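Local coordinates for probable transcriptional regulatory protein aq_1575 (Aquifex aeolicus, PDB 1LFP) that probably binds DNA and is thought to regulate transcription as a cytoplasmic member of the TACO1 family, at residues K23-L28 against N60-N65; N46-T51 against E179-K184; V97-T102 against D229-V234; I140-K145 against G191-K196. All blocks are in the same frame, centred on the assembly; numbering follows the deposited sequence.

Interaction 1: residues K23-L28 against N60-N65; sequences KLFSKL and NMPWEN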
# COMPACT_ATOMS: atom_id res chain seq x y z
N LYS A 23 -5.00 -7.75 -11.94
CA LYS A 23 -3.87 -7.41 -11.08
C LYS A 23 -4.31 -6.93 -9.72
O LYS A 23 -3.77 -7.35 -8.66
CB LYS A 23 -3.00 -6.35 -11.76
CG LYS A 23 -1.90 -6.93 -12.63
CD LYS A 23 -1.71 -6.14 -13.92
CE LYS A 23 -2.79 -6.52 -14.91
NZ LYS A 23 -2.90 -5.64 -16.11
N LEU A 24 -5.30 -6.05 -9.70
CA LEU A 24 -5.82 -5.53 -8.44
C LEU A 24 -6.44 -6.67 -7.60
O LEU A 24 -6.17 -6.82 -6.40
CB LEU A 24 -6.88 -4.48 -8.72
CG LEU A 24 -7.56 -3.90 -7.49
CD1 LEU A 24 -6.61 -2.95 -6.82
CD2 LEU A 24 -8.90 -3.25 -7.86
N PHE A 25 -7.27 -7.48 -8.23
CA PHE A 25 -7.91 -8.60 -7.51
C PHE A 25 -6.90 -9.59 -7.00
O PHE A 25 -7.10 -10.22 -5.94
CB PHE A 25 -8.91 -9.31 -8.41
CG PHE A 25 -10.12 -8.48 -8.73
CD1 PHE A 25 -11.08 -8.94 -9.63
CD2 PHE A 25 -10.34 -7.27 -8.08
CE1 PHE A 25 -12.26 -8.19 -9.86
CE2 PHE A 25 -11.49 -6.52 -8.29
CZ PHE A 25 -12.46 -6.98 -9.18
N SER A 26 -5.83 -9.78 -7.76
CA SER A 26 -4.81 -10.72 -7.34
C SER A 26 -4.25 -10.23 -6.00
O SER A 26 -4.07 -11.02 -5.07
CB SER A 26 -3.73 -10.82 -8.41
OG SER A 26 -2.67 -11.64 -7.95
N LYS A 27 -4.01 -8.93 -5.89
CA LYS A 27 -3.49 -8.35 -4.66
C LYS A 27 -4.54 -8.37 -3.56
O LYS A 27 -4.22 -8.59 -2.38
CB LYS A 27 -2.96 -6.93 -4.95
CG LYS A 27 -1.75 -7.00 -5.91
CD LYS A 27 -1.07 -5.68 -6.27
CE LYS A 27 0.24 -5.97 -7.08
NZ LYS A 27 0.99 -4.73 -7.37
N LEU A 28 -5.82 -8.18 -3.91
CA LEU A 28 -6.82 -8.23 -2.85
C LEU A 28 -6.95 -9.66 -2.30
O LEU A 28 -7.17 -9.85 -1.11
CB LEU A 28 -8.16 -7.71 -3.34
CG LEU A 28 -8.28 -6.17 -3.34
CD1 LEU A 28 -8.47 -5.69 -1.92
CD2 LEU A 28 -7.06 -5.53 -3.93
N ASN A 60 -15.75 -4.64 -6.42
CA ASN A 60 -16.56 -5.48 -7.25
C ASN A 60 -15.92 -6.84 -7.51
O ASN A 60 -16.12 -7.41 -8.56
CB ASN A 60 -16.86 -4.76 -8.57
CG ASN A 60 -17.90 -3.65 -8.41
OD1 ASN A 60 -17.99 -2.74 -9.25
ND2 ASN A 60 -18.69 -3.73 -7.34
N MSE A 61 -15.15 -7.35 -6.55
CA MSE A 61 -14.56 -8.68 -6.75
C MSE A 61 -15.67 -9.66 -6.39
O MSE A 61 -16.38 -9.50 -5.38
CB MSE A 61 -13.35 -8.89 -5.84
CG MSE A 61 -12.44 -10.06 -6.31
SE MSE A 61 -10.84 -10.20 -5.42
CE MSE A 61 -11.62 -11.02 -4.14
N PRO A 62 -15.88 -10.67 -7.24
CA PRO A 62 -16.92 -11.69 -7.03
C PRO A 62 -16.84 -12.23 -5.61
O PRO A 62 -15.77 -12.51 -5.11
CB PRO A 62 -16.61 -12.74 -8.09
CG PRO A 62 -16.00 -11.89 -9.24
CD PRO A 62 -15.10 -10.91 -8.47
N TRP A 63 -17.97 -12.36 -4.95
CA TRP A 63 -17.93 -12.85 -3.59
C TRP A 63 -17.36 -14.26 -3.53
O TRP A 63 -16.81 -14.66 -2.52
CB TRP A 63 -19.33 -12.82 -2.99
CG TRP A 63 -19.90 -11.42 -2.91
CD1 TRP A 63 -19.34 -10.25 -3.38
CD2 TRP A 63 -21.15 -11.06 -2.33
NE1 TRP A 63 -20.18 -9.19 -3.10
CE2 TRP A 63 -21.30 -9.66 -2.46
CE3 TRP A 63 -22.16 -11.79 -1.69
CZ2 TRP A 63 -22.43 -8.97 -1.99
CZ3 TRP A 63 -23.30 -11.10 -1.21
CH2 TRP A 63 -23.41 -9.71 -1.37
N GLU A 64 -17.52 -15.02 -4.60
CA GLU A 64 -17.00 -16.38 -4.63
C GLU A 64 -15.48 -16.34 -4.53
O GLU A 64 -14.85 -17.24 -3.97
CB GLU A 64 -17.44 -17.05 -5.92
CG GLU A 64 -17.29 -16.11 -7.10
CD GLU A 64 -18.62 -15.61 -7.65
OE1 GLU A 64 -19.38 -14.88 -6.92
OE2 GLU A 64 -18.88 -15.96 -8.83
N ASN A 65 -14.85 -15.30 -5.05
CA ASN A 65 -13.39 -15.20 -4.93
C ASN A 65 -12.95 -14.83 -3.53
O ASN A 65 -11.86 -15.18 -3.10
CB ASN A 65 -12.82 -14.15 -5.88
CG ASN A 65 -12.67 -14.66 -7.27
OD1 ASN A 65 -11.66 -15.34 -7.61
ND2 ASN A 65 -13.66 -14.36 -8.11

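Interaction 2: residues N46-T51 against E179-K184; sequences NPRLRT and ELYEVK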
# COMPACT_ATOMS: atom_id res chain seq x y z
N ASN A 46 -11.08 -11.06 13.73
CA ASN A 46 -10.03 -10.66 12.79
C ASN A 46 -10.36 -9.35 12.08
O ASN A 46 -10.88 -9.36 10.97
CB ASN A 46 -9.84 -11.78 11.76
CG ASN A 46 -8.60 -11.60 10.90
OD1 ASN A 46 -8.11 -12.57 10.28
ND2 ASN A 46 -8.10 -10.37 10.84
N PRO A 47 -10.06 -8.20 12.71
CA PRO A 47 -10.35 -6.90 12.09
C PRO A 47 -9.69 -6.70 10.71
O PRO A 47 -10.27 -6.07 9.81
CB PRO A 47 -9.83 -5.89 13.13
CG PRO A 47 -9.96 -6.63 14.41
CD PRO A 47 -9.48 -8.03 14.05
N ARG A 48 -8.47 -7.20 10.56
CA ARG A 48 -7.80 -7.04 9.27
C ARG A 48 -8.59 -7.73 8.16
O ARG A 48 -8.76 -7.17 7.07
CB ARG A 48 -6.36 -7.57 9.33
CG ARG A 48 -5.54 -7.32 8.06
CD ARG A 48 -4.10 -7.77 8.26
NE ARG A 48 -3.35 -7.71 7.01
CZ ARG A 48 -2.06 -7.96 6.89
NH1 ARG A 48 -1.36 -8.30 7.95
NH2 ARG A 48 -1.48 -7.86 5.70
N LEU A 49 -9.05 -8.95 8.43
CA LEU A 49 -9.83 -9.72 7.47
C LEU A 49 -11.15 -9.03 7.16
O LEU A 49 -11.59 -8.98 6.02
CB LEU A 49 -10.09 -11.14 8.00
CG LEU A 49 -10.95 -11.99 7.08
CD1 LEU A 49 -10.24 -12.11 5.71
CD2 LEU A 49 -11.16 -13.37 7.71
N ARG A 50 -11.76 -8.47 8.20
CA ARG A 50 -13.02 -7.76 8.03
C ARG A 50 -12.81 -6.63 7.02
O ARG A 50 -13.63 -6.38 6.14
CB ARG A 50 -13.44 -7.21 9.39
CG ARG A 50 -14.90 -6.95 9.56
CD ARG A 50 -15.50 -7.99 10.51
NE ARG A 50 -14.58 -8.35 11.60
CZ ARG A 50 -14.30 -7.57 12.64
NH1 ARG A 50 -14.85 -6.37 12.74
NH2 ARG A 50 -13.46 -7.98 13.58
N THR A 51 -11.67 -5.97 7.10
CA THR A 51 -11.40 -4.86 6.22
C THR A 51 -11.02 -5.30 4.81
O THR A 51 -11.37 -4.64 3.83
CB THR A 51 -10.26 -4.01 6.79
OG1 THR A 51 -10.65 -3.57 8.10
CG2 THR A 51 -10.00 -2.81 5.87
N GLU A 179 -4.00 1.93 16.16
CA GLU A 179 -5.31 2.59 16.15
C GLU A 179 -5.92 2.78 14.78
O GLU A 179 -6.87 3.55 14.59
CB GLU A 179 -5.17 3.94 16.81
CG GLU A 179 -4.47 3.80 18.13
CD GLU A 179 -4.78 4.92 19.05
OE1 GLU A 179 -4.66 6.08 18.61
OE2 GLU A 179 -5.14 4.63 20.22
N LEU A 180 -5.38 2.06 13.83
CA LEU A 180 -5.87 2.15 12.48
C LEU A 180 -7.37 1.86 12.32
O LEU A 180 -8.10 2.63 11.69
CB LEU A 180 -5.05 1.17 11.63
CG LEU A 180 -5.65 0.85 10.26
CD1 LEU A 180 -5.59 2.13 9.41
CD2 LEU A 180 -4.87 -0.29 9.59
N TYR A 181 -7.84 0.75 12.89
CA TYR A 181 -9.24 0.39 12.71
C TYR A 181 -10.16 1.21 13.58
O TYR A 181 -11.34 1.41 13.24
CB TYR A 181 -9.42 -1.11 12.96
CG TYR A 181 -8.55 -1.94 12.04
CD1 TYR A 181 -8.66 -1.82 10.66
CD2 TYR A 181 -7.61 -2.81 12.56
CE1 TYR A 181 -7.85 -2.58 9.81
CE2 TYR A 181 -6.80 -3.56 11.75
CZ TYR A 181 -6.92 -3.44 10.38
OH TYR A 181 -6.09 -4.21 9.59
N GLU A 182 -9.62 1.74 14.66
CA GLU A 182 -10.43 2.55 15.55
C GLU A 182 -10.68 3.86 14.86
O GLU A 182 -11.78 4.40 14.93
CB GLU A 182 -9.70 2.77 16.87
CG GLU A 182 -10.55 3.43 17.93
CD GLU A 182 -9.77 3.67 19.21
OE1 GLU A 182 -9.45 2.70 19.92
OE2 GLU A 182 -9.46 4.85 19.49
N VAL A 183 -9.64 4.40 14.22
CA VAL A 183 -9.81 5.66 13.50
C VAL A 183 -10.74 5.49 12.29
O VAL A 183 -11.61 6.31 12.04
CB VAL A 183 -8.43 6.20 13.07
CG1 VAL A 183 -8.57 7.33 12.06
CG2 VAL A 183 -7.69 6.68 14.31
N LYS A 184 -10.56 4.39 11.56
CA LYS A 184 -11.37 4.11 10.40
C LYS A 184 -12.84 4.11 10.82
O LYS A 184 -13.68 4.76 10.18
CB LYS A 184 -11.03 2.72 9.84
CG LYS A 184 -11.95 2.25 8.70
CD LYS A 184 -11.47 0.88 8.21
CE LYS A 184 -12.30 0.36 7.07
NZ LYS A 184 -13.58 -0.25 7.52

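Interaction 3: residues V97-T102 against D229-V234; sequences VMVLAT and DDVQQV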
# COMPACT_ATOMS: atom_id res chain seq x y z
N VAL A 97 13.87 2.98 -0.31
CA VAL A 97 12.65 2.31 -0.76
C VAL A 97 12.31 1.10 0.11
O VAL A 97 13.20 0.30 0.39
CB VAL A 97 12.82 1.75 -2.22
CG1 VAL A 97 11.52 1.13 -2.68
CG2 VAL A 97 13.22 2.87 -3.17
N MSE A 98 11.06 1.00 0.53
CA MSE A 98 10.66 -0.23 1.27
C MSE A 98 9.63 -0.89 0.34
O MSE A 98 8.83 -0.22 -0.30
CB MSE A 98 10.03 0.08 2.62
CG MSE A 98 11.07 0.49 3.72
SE MSE A 98 10.39 0.94 5.36
CE MSE A 98 9.22 2.03 4.74
N VAL A 99 9.63 -2.21 0.29
CA VAL A 99 8.70 -2.91 -0.58
C VAL A 99 8.03 -3.93 0.29
O VAL A 99 8.73 -4.68 0.93
CB VAL A 99 9.45 -3.64 -1.70
CG1 VAL A 99 8.46 -4.49 -2.54
CG2 VAL A 99 10.17 -2.59 -2.58
N LEU A 100 6.71 -3.92 0.33
CA LEU A 100 5.96 -4.88 1.14
C LEU A 100 5.42 -5.90 0.14
O LEU A 100 4.67 -5.57 -0.77
CB LEU A 100 4.84 -4.13 1.88
CG LEU A 100 5.17 -3.45 3.22
CD1 LEU A 100 6.49 -2.67 3.20
CD2 LEU A 100 3.97 -2.61 3.64
N ALA A 101 5.86 -7.15 0.27
CA ALA A 101 5.45 -8.18 -0.65
C ALA A 101 4.76 -9.34 0.08
O ALA A 101 4.92 -9.51 1.28
CB ALA A 101 6.66 -8.68 -1.42
N THR A 102 3.92 -10.08 -0.65
CA THR A 102 3.22 -11.24 -0.08
C THR A 102 3.49 -12.27 -1.16
O THR A 102 2.94 -12.16 -2.27
CB THR A 102 1.70 -11.01 0.09
OG1 THR A 102 1.46 -9.93 1.00
CG2 THR A 102 1.04 -12.28 0.65
N ASP A 229 3.22 -8.97 -9.18
CA ASP A 229 2.07 -9.55 -8.51
C ASP A 229 2.39 -9.74 -7.04
O ASP A 229 1.53 -9.64 -6.19
CB ASP A 229 1.74 -10.92 -9.11
CG ASP A 229 0.87 -10.84 -10.34
OD1 ASP A 229 0.79 -11.85 -11.07
OD2 ASP A 229 0.25 -9.77 -10.57
N ASP A 230 3.64 -10.04 -6.75
CA ASP A 230 4.03 -10.27 -5.35
C ASP A 230 4.08 -8.97 -4.54
O ASP A 230 4.11 -9.00 -3.32
CB ASP A 230 5.43 -10.92 -5.27
CG ASP A 230 5.47 -12.34 -5.83
OD1 ASP A 230 4.44 -13.05 -5.81
OD2 ASP A 230 6.57 -12.77 -6.27
N VAL A 231 4.09 -7.82 -5.21
CA VAL A 231 4.18 -6.58 -4.45
C VAL A 231 2.83 -5.97 -4.06
O VAL A 231 1.96 -5.82 -4.91
CB VAL A 231 5.01 -5.48 -5.24
CG1 VAL A 231 5.11 -4.22 -4.42
CG2 VAL A 231 6.43 -6.03 -5.58
N GLN A 232 2.67 -5.64 -2.77
CA GLN A 232 1.43 -5.03 -2.25
C GLN A 232 1.61 -3.52 -2.12
O GLN A 232 0.70 -2.73 -2.45
CB GLN A 232 1.07 -5.55 -0.85
CG GLN A 232 0.62 -7.00 -0.74
CD GLN A 232 -0.84 -7.24 -1.10
OE1 GLN A 232 -1.77 -6.57 -0.62
NE2 GLN A 232 -1.05 -8.21 -1.96
N GLN A 233 2.76 -3.12 -1.60
CA GLN A 233 3.01 -1.71 -1.39
C GLN A 233 4.43 -1.31 -1.65
O GLN A 233 5.34 -2.03 -1.33
CB GLN A 233 2.72 -1.30 0.04
CG GLN A 233 1.26 -1.41 0.52
CD GLN A 233 1.12 -0.85 1.93
OE1 GLN A 233 0.69 -1.55 2.86
NE2 GLN A 233 1.51 0.40 2.09
N VAL A 234 4.61 -0.12 -2.20
CA VAL A 234 5.98 0.37 -2.42
C VAL A 234 6.01 1.76 -1.78
O VAL A 234 5.12 2.56 -2.05
CB VAL A 234 6.28 0.56 -3.89
CG1 VAL A 234 7.62 1.19 -4.03
CG2 VAL A 234 6.25 -0.79 -4.63
O HOH W 1 1.31 -9.83 -3.03

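Interaction 4: residues I140-K145 against G191-K196; sequences IEVPAK and GVPIEK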
# COMPACT_ATOMS: atom_id res chain seq x y z
N ILE A 140 -5.01 5.58 5.78
CA ILE A 140 -6.40 5.61 5.33
C ILE A 140 -6.55 6.50 4.13
O ILE A 140 -6.04 7.63 4.13
CB ILE A 140 -7.31 6.13 6.47
CG1 ILE A 140 -7.30 5.10 7.62
CG2 ILE A 140 -8.74 6.39 5.92
CD1 ILE A 140 -7.89 5.61 8.97
N GLU A 141 -7.25 6.01 3.11
CA GLU A 141 -7.48 6.79 1.90
C GLU A 141 -8.96 7.13 1.83
O GLU A 141 -9.78 6.28 2.13
CB GLU A 141 -7.08 6.00 0.63
CG GLU A 141 -5.67 6.34 0.14
CD GLU A 141 -5.18 5.46 -0.99
OE1 GLU A 141 -6.00 5.10 -1.88
OE2 GLU A 141 -3.96 5.13 -1.00
N VAL A 142 -9.26 8.36 1.46
CA VAL A 142 -10.65 8.82 1.34
C VAL A 142 -10.78 9.57 0.03
O VAL A 142 -9.98 10.46 -0.29
CB VAL A 142 -11.06 9.73 2.54
CG1 VAL A 142 -10.00 10.72 2.81
CG2 VAL A 142 -12.38 10.47 2.26
N PRO A 143 -11.78 9.23 -0.76
CA PRO A 143 -12.03 9.86 -2.06
C PRO A 143 -12.28 11.38 -2.03
O PRO A 143 -13.21 11.87 -1.40
CB PRO A 143 -13.20 9.05 -2.63
CG PRO A 143 -13.84 8.40 -1.43
CD PRO A 143 -12.66 8.07 -0.55
N ALA A 144 -11.44 12.13 -2.73
CA ALA A 144 -11.58 13.58 -2.74
C ALA A 144 -12.95 13.97 -3.29
O ALA A 144 -13.69 14.75 -2.68
CB ALA A 144 -10.46 14.22 -3.57
N LYS A 145 -13.26 13.39 -4.45
CA LYS A 145 -14.51 13.61 -5.17
C LYS A 145 -15.73 13.62 -4.28
O LYS A 145 -16.65 14.40 -4.48
CB LYS A 145 -14.70 12.52 -6.21
CG LYS A 145 -13.76 12.59 -7.39
CD LYS A 145 -13.87 11.32 -8.22
CE LYS A 145 -13.26 11.48 -9.61
NZ LYS A 145 -14.19 12.19 -10.53
N GLY A 191 -19.55 9.77 8.73
CA GLY A 191 -19.93 9.92 7.33
C GLY A 191 -18.85 9.91 6.26
O GLY A 191 -19.15 10.00 5.06
N VAL A 192 -17.60 9.78 6.67
CA VAL A 192 -16.48 9.77 5.73
C VAL A 192 -16.29 8.42 5.04
O VAL A 192 -16.15 7.40 5.72
CB VAL A 192 -15.15 10.11 6.46
CG1 VAL A 192 -14.02 10.27 5.41
CG2 VAL A 192 -15.30 11.36 7.29
N PRO A 193 -16.33 8.38 3.70
CA PRO A 193 -16.14 7.13 2.97
C PRO A 193 -14.66 6.69 3.01
O PRO A 193 -13.77 7.53 2.89
CB PRO A 193 -16.59 7.47 1.56
CG PRO A 193 -16.21 8.90 1.43
CD PRO A 193 -16.58 9.50 2.77
N ILE A 194 -14.41 5.39 3.16
CA ILE A 194 -13.03 4.92 3.23
C ILE A 194 -12.72 4.12 1.98
O ILE A 194 -13.42 3.16 1.68
CB ILE A 194 -12.83 3.99 4.42
CG1 ILE A 194 -13.23 4.69 5.71
CG2 ILE A 194 -11.38 3.48 4.43
CD1 ILE A 194 -12.55 6.03 5.94
N GLU A 195 -11.66 4.50 1.26
CA GLU A 195 -11.28 3.77 0.06
C GLU A 195 -10.30 2.67 0.43
O GLU A 195 -10.39 1.56 -0.09
CB GLU A 195 -10.65 4.71 -0.96
CG GLU A 195 -10.29 4.02 -2.26
CD GLU A 195 -9.90 5.01 -3.34
OE1 GLU A 195 -10.79 5.77 -3.79
OE2 GLU A 195 -8.72 5.02 -3.74
N LYS A 196 -9.38 2.97 1.34
CA LYS A 196 -8.40 1.98 1.80
C LYS A 196 -7.99 2.28 3.22
O LYS A 196 -7.93 3.45 3.59
CB LYS A 196 -7.12 2.01 0.95
CG LYS A 196 -7.29 1.62 -0.51
CD LYS A 196 -5.91 1.44 -1.17
CE LYS A 196 -6.02 0.98 -2.61
NZ LYS A 196 -4.70 0.66 -3.21
O HOH W 2 -3.38 2.71 -2.25

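Interaction 1: residues K23-L28 against N60-N65
N60 makes the first touch on F25: its carbonyl O stands 3.7 Å from F25 CZ, approaching the phenyl ring obliquely. With a positive phi of 70°, N60 is the C-prime residue of the Schellman motif that ends helix 47-58, M61 N bonding back to A56 O and N60 N to K57 O. That reversal delivers M61, modelled as selenomethionine, onto one face of the F25 ring. M61 CA lies 3.6 Å from F25 CZ, and M61 CG, anti to the backbone N (chi1 -162°), sits over the ring centre, 3.7 Å from the centroid and only 12° off the normal, which makes a CH-pi contact. M61 then runs back towards the root of the phenylalanine and brings SE 3.7 Å from F25 CB, in an oblique Met-aromatic contact. The same SE reaches L28 CB at 4.2 Å, nearly one turn further along helix 21-39. P62, the N-cap residue of helix 63-74, closes the row with its CD 4.2 Å from F25 CE1. F25 also touches A59, and M61 leans on A56, so the turn between two helices is packed against a third. No hydrogen bond or salt bridge crosses between the two segments; with C-H groups and a polarisable selenium set against an aromatic ring, the fit probably rests on shape and dispersion.

Interaction 2: residues N46-T51 against E179-K184
Y181 reaches from helix 180-188 to P47, R48 and T51 in the first turns of helix 47-58, a helix-helix contact in which the short axes pass 11.4 Å apart at an angle of 47°. It joins the N-terminal region of this TACO1/YebC protein to the part that follows. The long aromatic side chain spans the gap. The tight part is at its far end: Y181 OH presses against the helix backbone at R48 CA, 3.3 Å away, and against R48 CB at 3.4 Å. T51 OG1 comes just as near, 3.4 Å from Y181 CE1, obliquely to the ring. L180 CD2 lies over one face of the ring towards its rim, and P47 O lies over the opposite face. Looser is the solvent side, where the exposed P47 sets CB off-centre above the ring, 3.8 Å from Y181 CD2. Separately, the buried K184 makes a light touch, its CE 4.1 Å from T51 CG2. The charged ends look to other partners: R48 forms salt bridges with E31 and E84 through NH2, and K184 NZ forms one with E54. The threonine is also bonded inside its own helix: T51 OG1, anti to the carbonyl carbon (chi1 -57°), donates to P47 O at 3.1 Å, tilted 27° from the carbonyl plane, while T51 N reaches that oxygen from the other face.

Interaction 3: residues V97-T102 against D229-V234
L100 and Q233 form the hydrogen-bonded pair of an antiparallel ladder, L100 N giving to Q233 O at 2.9 Å. L100 O takes two donors in return, Q233 N at 3.2 Å and Q232 N at 2.8 Å. Two residues thus face one, a classic beta bulge, and the register moves by one before A101 pairs with V231. T102 N to D230 O, 2.9 Å, is the last of the backbone bonds.

Among the apolar contacts, V99 CG1 meets V231 CG1 at 3.9 Å, the two side chains crossing at about a right angle, and V97 CG1 meets V234 CG1 at 4.1 Å.

Polar and apolar groups mix in two further pairs. L100 and Q233 run alongside each other, and Q232 CG, anti to its carbonyl carbon (chi1 -69°), lies 3.5 Å from T102 OG1.

A water accepts from Q232 NE2 at 3.1 Å and lies close to T102 O and D229 O. D230 OD2 is held by T109 and by a salt bridge to R108.

The ladder lies inside a mixed sheet: strand 83-91 flanks 95-103, helix 212-226 covers V97, V99 and V234 through L222 and L225, and helix 21-39 packs R30 and E31 against Q232.

Interaction 4: residues I140-K145 against G191-K196
Two carboxylates, those of E141 and E195, meet with their planes turned 77° apart, E141 OE1 only 3.3 Å from E195 OE2. Both atoms are acceptors, so this is a like-charge approach, which may raise the proton affinity of one of them. Part of the charge is answered: E141 OE2 bonds to Y139 OH and accepts a hydrogen bond from a water at 2.8 Å, and that water accepts from K196 NZ at 2.6 Å. K196 lies extended alongside E141. The proline rings of P143 and P193 meet through their CG atoms at 3.7 Å.

V142 has CG1 in the crowded position between N and the carbonyl carbon (chi1 45°), which puts CG2 anti to the backbone N. That methyl touches V192 CG1 at 3.6 Å and comes within 3.3 Å of P193 O, a carbonyl oxygen buried here without any hydrogen-bond partner. I140 rests CG2 on I194 CD1 and also touches L180, V183 and L187 of helix 180-188.

The backbones are joined by hydrogen bonds: E141 N donates to K196 O at 2.7 Å, and E141 O receives E195 N, also at 2.7 Å, as well as a weak bond from K196 N. E195 and K196 both facing E141 make a classic beta bulge. It lies where the loop that follows helix 180-188, a helix closed by a Schellman motif with G191 at C-prime, enters strand 196-203, an outer strand of a four-stranded antiparallel sheet.

In the fold
The contacts fall into two touching pairs. Interaction 1 meets interaction 3 through K27, whose O lies 3.2 Å from Q232 NE2, a probable hydrogen bond linking helix 21-39 to the bulged strand; their centres are 18 Å apart. Interaction 2 meets interaction 4 through helix 180-188, where V183 CG1 lies 3.6 Å from I140 CD1; these centres are 15 Å apart. Interactions 3 and 4 do not touch, though each has a classic bulge, and 4 is nested in the loop closed by 3. Helix 21-39 thus leads to the five-stranded sheet, and helix 47-58, through helix 180-188, to the four-stranded one. No ligand marks a functional site, so none is assigned.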